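Local coordinates for protein leucyl-tRNA synthetase subunit alpha (Aquifex aeolicus, PDB 3O0A) that probably hydrolyses tRNA(Leu) charged with the wrong amino acid, as the CP1 editing domain of an enzyme that joins leucine to its tRNA, at residues Trp150-Ala153 against Lys154-Leu158. Residues are numbered along the deposited sequence; the frame is centred on the assembly and turned at random.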
ATOM      1  N   TRP A 150      -9.726  -6.858   1.267  1.00 23.14           N
ATOM      2  CA  TRP A 150     -11.142  -6.588   1.449  1.00 24.28           C
ATOM      3  C   TRP A 150     -11.529  -6.763   2.919  1.00 24.93           C
ATOM      4  O   TRP A 150     -12.196  -5.910   3.501  1.00 24.83           O
ATOM      5  CB  TRP A 150     -11.971  -7.537   0.586  1.00 25.71           C
ATOM      6  CG  TRP A 150     -13.419  -7.238   0.626  1.00 27.65           C
ATOM      7  CD1 TRP A 150     -14.118  -6.444  -0.236  1.00 28.84           C
ATOM      8  CD2 TRP A 150     -14.372  -7.739   1.575  1.00 29.73           C
ATOM      9  NE1 TRP A 150     -15.446  -6.415   0.118  1.00 30.41           N
ATOM     10  CE2 TRP A 150     -15.628  -7.194   1.229  1.00 30.72           C
ATOM     11  CE3 TRP A 150     -14.282  -8.584   2.687  1.00 29.08           C
ATOM     12  CZ2 TRP A 150     -16.799  -7.482   1.951  1.00 32.64           C
ATOM     13  CZ3 TRP A 150     -15.449  -8.869   3.411  1.00 31.26           C
ATOM     14  CH2 TRP A 150     -16.685  -8.314   3.037  1.00 32.54           C
ATOM     15  N   GLU A 151     -11.079  -7.868   3.503  1.00 25.47           N
ATOM     16  CA  GLU A 151     -11.383  -8.197   4.902  1.00 26.86           C
ATOM     17  C   GLU A 151     -10.764  -7.192   5.874  1.00 25.55           C
ATOM     18  O   GLU A 151     -11.390  -6.809   6.869  1.00 26.72           O
ATOM     19  CB  GLU A 151     -10.914  -9.617   5.213  1.00 27.98           C
ATOM     20  CG  GLU A 151     -11.736 -10.689   4.501  1.00 31.61           C
ATOM     21  CD  GLU A 151     -11.026 -12.033   4.403  1.00 35.06           C
ATOM     22  OE1 GLU A 151      -9.811 -12.123   4.696  1.00 34.86           O
ATOM     23  OE2 GLU A 151     -11.694 -13.008   4.009  1.00 38.74           O
ATOM     24  N   PHE A 152      -9.539  -6.762   5.582  1.00 23.58           N
ATOM     25  CA  PHE A 152      -8.903  -5.715   6.368  1.00 21.79           C
ATOM     26  C   PHE A 152      -9.681  -4.405   6.266  1.00 21.33           C
ATOM     27  O   PHE A 152      -9.911  -3.743   7.278  1.00 20.86           O
ATOM     28  CB  PHE A 152      -7.448  -5.504   5.950  1.00 20.43           C
ATOM     29  CG  PHE A 152      -6.661  -4.662   6.927  1.00 20.34           C
ATOM     30  CD1 PHE A 152      -6.078  -5.245   8.052  1.00 20.61           C
ATOM     31  CD2 PHE A 152      -6.514  -3.289   6.726  1.00 20.40           C
ATOM     32  CE1 PHE A 152      -5.353  -4.468   8.963  1.00 19.16           C
ATOM     33  CE2 PHE A 152      -5.790  -2.506   7.633  1.00 20.74           C
ATOM     34  CZ  PHE A 152      -5.210  -3.100   8.747  1.00 19.20           C
ATOM     35  N   ALA A 153     -10.090  -4.042   5.050  1.00 21.46           N
ATOM     36  CA  ALA A 153     -10.840  -2.804   4.823  1.00 22.04           C
ATOM     37  C   ALA A 153     -12.194  -2.822   5.534  1.00 24.31           C
ATOM     38  O   ALA A 153     -12.636  -1.798   6.050  1.00 24.41           O
ATOM     39  CB  ALA A 153     -11.018  -2.534   3.321  1.00 22.42           C
ATOM     40  N   LYS A 154     -12.834  -3.989   5.550  1.00 25.77           N
ATOM     41  CA  LYS A 154     -14.109  -4.172   6.243  1.00 28.44           C
ATOM     42  C   LYS A 154     -13.958  -3.906   7.743  1.00 28.17           C
ATOM     43  O   LYS A 154     -14.769  -3.187   8.344  1.00 29.19           O
ATOM     44  CB  LYS A 154     -14.645  -5.587   6.004  1.00 29.71           C
ATOM     45  CG  LYS A 154     -16.031  -5.821   6.571  1.00 33.65           C
ATOM     46  CD  LYS A 154     -16.433  -7.290   6.511  1.00 37.90           C
ATOM     47  CE  LYS A 154     -17.842  -7.492   7.038  1.00 41.38           C
ATOM     48  NZ  LYS A 154     -18.858  -6.889   6.131  1.00 44.26           N
ATOM     49  N   LYS A 155     -12.917  -4.491   8.334  1.00 27.42           N
ATOM     50  CA  LYS A 155     -12.649  -4.356   9.767  1.00 27.55           C
ATOM     51  C   LYS A 155     -12.319  -2.915  10.151  1.00 26.61           C
ATOM     52  O   LYS A 155     -12.812  -2.409  11.162  1.00 27.19           O
ATOM     53  CB  LYS A 155     -11.522  -5.307  10.195  1.00 27.29           C
ATOM     54  CG  LYS A 155     -10.982  -5.121  11.632  1.00 28.11           C
ATOM     55  CD  LYS A 155     -12.026  -5.309  12.707  1.00 34.48           C
ATOM     56  CE  LYS A 155     -11.484  -4.849  14.057  1.00 36.04           C
ATOM     57  NZ  LYS A 155     -12.495  -4.971  15.151  1.00 40.04           N
ATOM     58  N   TYR A 156     -11.495  -2.250   9.344  1.00 25.16           N
ATOM     59  CA  TYR A 156     -11.005  -0.927   9.720  1.00 24.33           C
ATOM     60  C   TYR A 156     -11.619   0.246   8.951  1.00 24.84           C
ATOM     61  O   TYR A 156     -11.083   1.352   8.980  1.00 24.43           O
ATOM     62  CB  TYR A 156      -9.469  -0.892   9.672  1.00 22.27           C
ATOM     63  CG  TYR A 156      -8.823  -1.756  10.731  1.00 20.96           C
ATOM     64  CD1 TYR A 156      -8.767  -1.341  12.068  1.00 20.20           C
ATOM     65  CD2 TYR A 156      -8.261  -2.987  10.404  1.00 19.74           C
ATOM     66  CE1 TYR A 156      -8.169  -2.134  13.049  1.00 19.67           C
ATOM     67  CE2 TYR A 156      -7.653  -3.789  11.381  1.00 19.81           C
ATOM     68  CZ  TYR A 156      -7.612  -3.351  12.696  1.00 20.79           C
ATOM     69  OH  TYR A 156      -7.030  -4.137  13.659  1.00 21.26           O
ATOM     70  N   ASP A 157     -12.746   0.004   8.283  1.00 26.89           N
ATOM     71  CA  ASP A 157     -13.511   1.075   7.615  1.00 28.43           C
ATOM     72  C   ASP A 157     -12.712   1.840   6.545  1.00 27.27           C
ATOM     73  O   ASP A 157     -12.740   3.074   6.490  1.00 27.62           O
ATOM     74  CB  ASP A 157     -14.114   2.033   8.662  1.00 30.15           C
ATOM     75  CG  ASP A 157     -15.061   3.063   8.056  1.00 33.92           C
ATOM     76  OD1 ASP A 157     -15.760   2.741   7.068  1.00 38.57           O
ATOM     77  OD2 ASP A 157     -15.100   4.203   8.575  1.00 37.21           O
ATOM     78  N   LEU A 158     -12.005   1.095   5.694  1.00 25.79           N
ATOM     79  CA  LEU A 158     -11.229   1.680   4.595  1.00 24.71           C
ATOM     80  C   LEU A 158     -11.986   1.607   3.252  1.00 25.17           C
ATOM     81  O   LEU A 158     -12.786   0.694   3.049  1.00 25.42           O
ATOM     82  CB  LEU A 158      -9.847   1.014   4.517  1.00 23.25           C
ATOM     83  CG  LEU A 158      -9.002   1.169   5.799  1.00 22.67           C
ATOM     84  CD1 LEU A 158      -7.836   0.199   5.832  1.00 20.77           C
ATOM     85  CD2 LEU A 158      -8.515   2.613   5.987  1.00 23.27           C
TER
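The Tyr156 ring leans obliquely over one face of the Phe152 ring, one helical turn back, with Tyr156 CD2 toward the rim and Tyr156 CE2 within 3.4 Å of Phe152 CE1. The planes are inclined at 41°. Phe152 holds CG anti to its own N (chi1 -167°), which carries the ring forward along the helix, toward its C-terminal end, where Leu158 CD1 meets the ring edge, 3.8 Å from Phe152 CD2. With an alanine here in place of the phenylalanine, Tyr156 CD2 and Leu158 CD1 would probably lose their aromatic neighbour and a gap would open beside Tyr129 and Ala127. Helix 147-156 closes here in a Schellman motif: Asp157 takes positive phi, and Leu158 N reaches back to Ala153 O at 3.0 Å, in the carbonyl plane on a lone pair. That return sets Leu158 CB 3.9 Å from Ala153 CB, and both side chains pack on Phe55 of strand 55-58. On another side of the helix, the Lys154 chain, straight as far as CE and then bent at chi4 (68°), runs alongside Trp150, Lys154 CD 3.6 Å from Trp150 CZ3, while the indole NE1 hydrogen-bonds to Phe172 O. Tyr156 OH hydrogen-bonds to Gly106 N, tying the last turn to the start of strand 106-114.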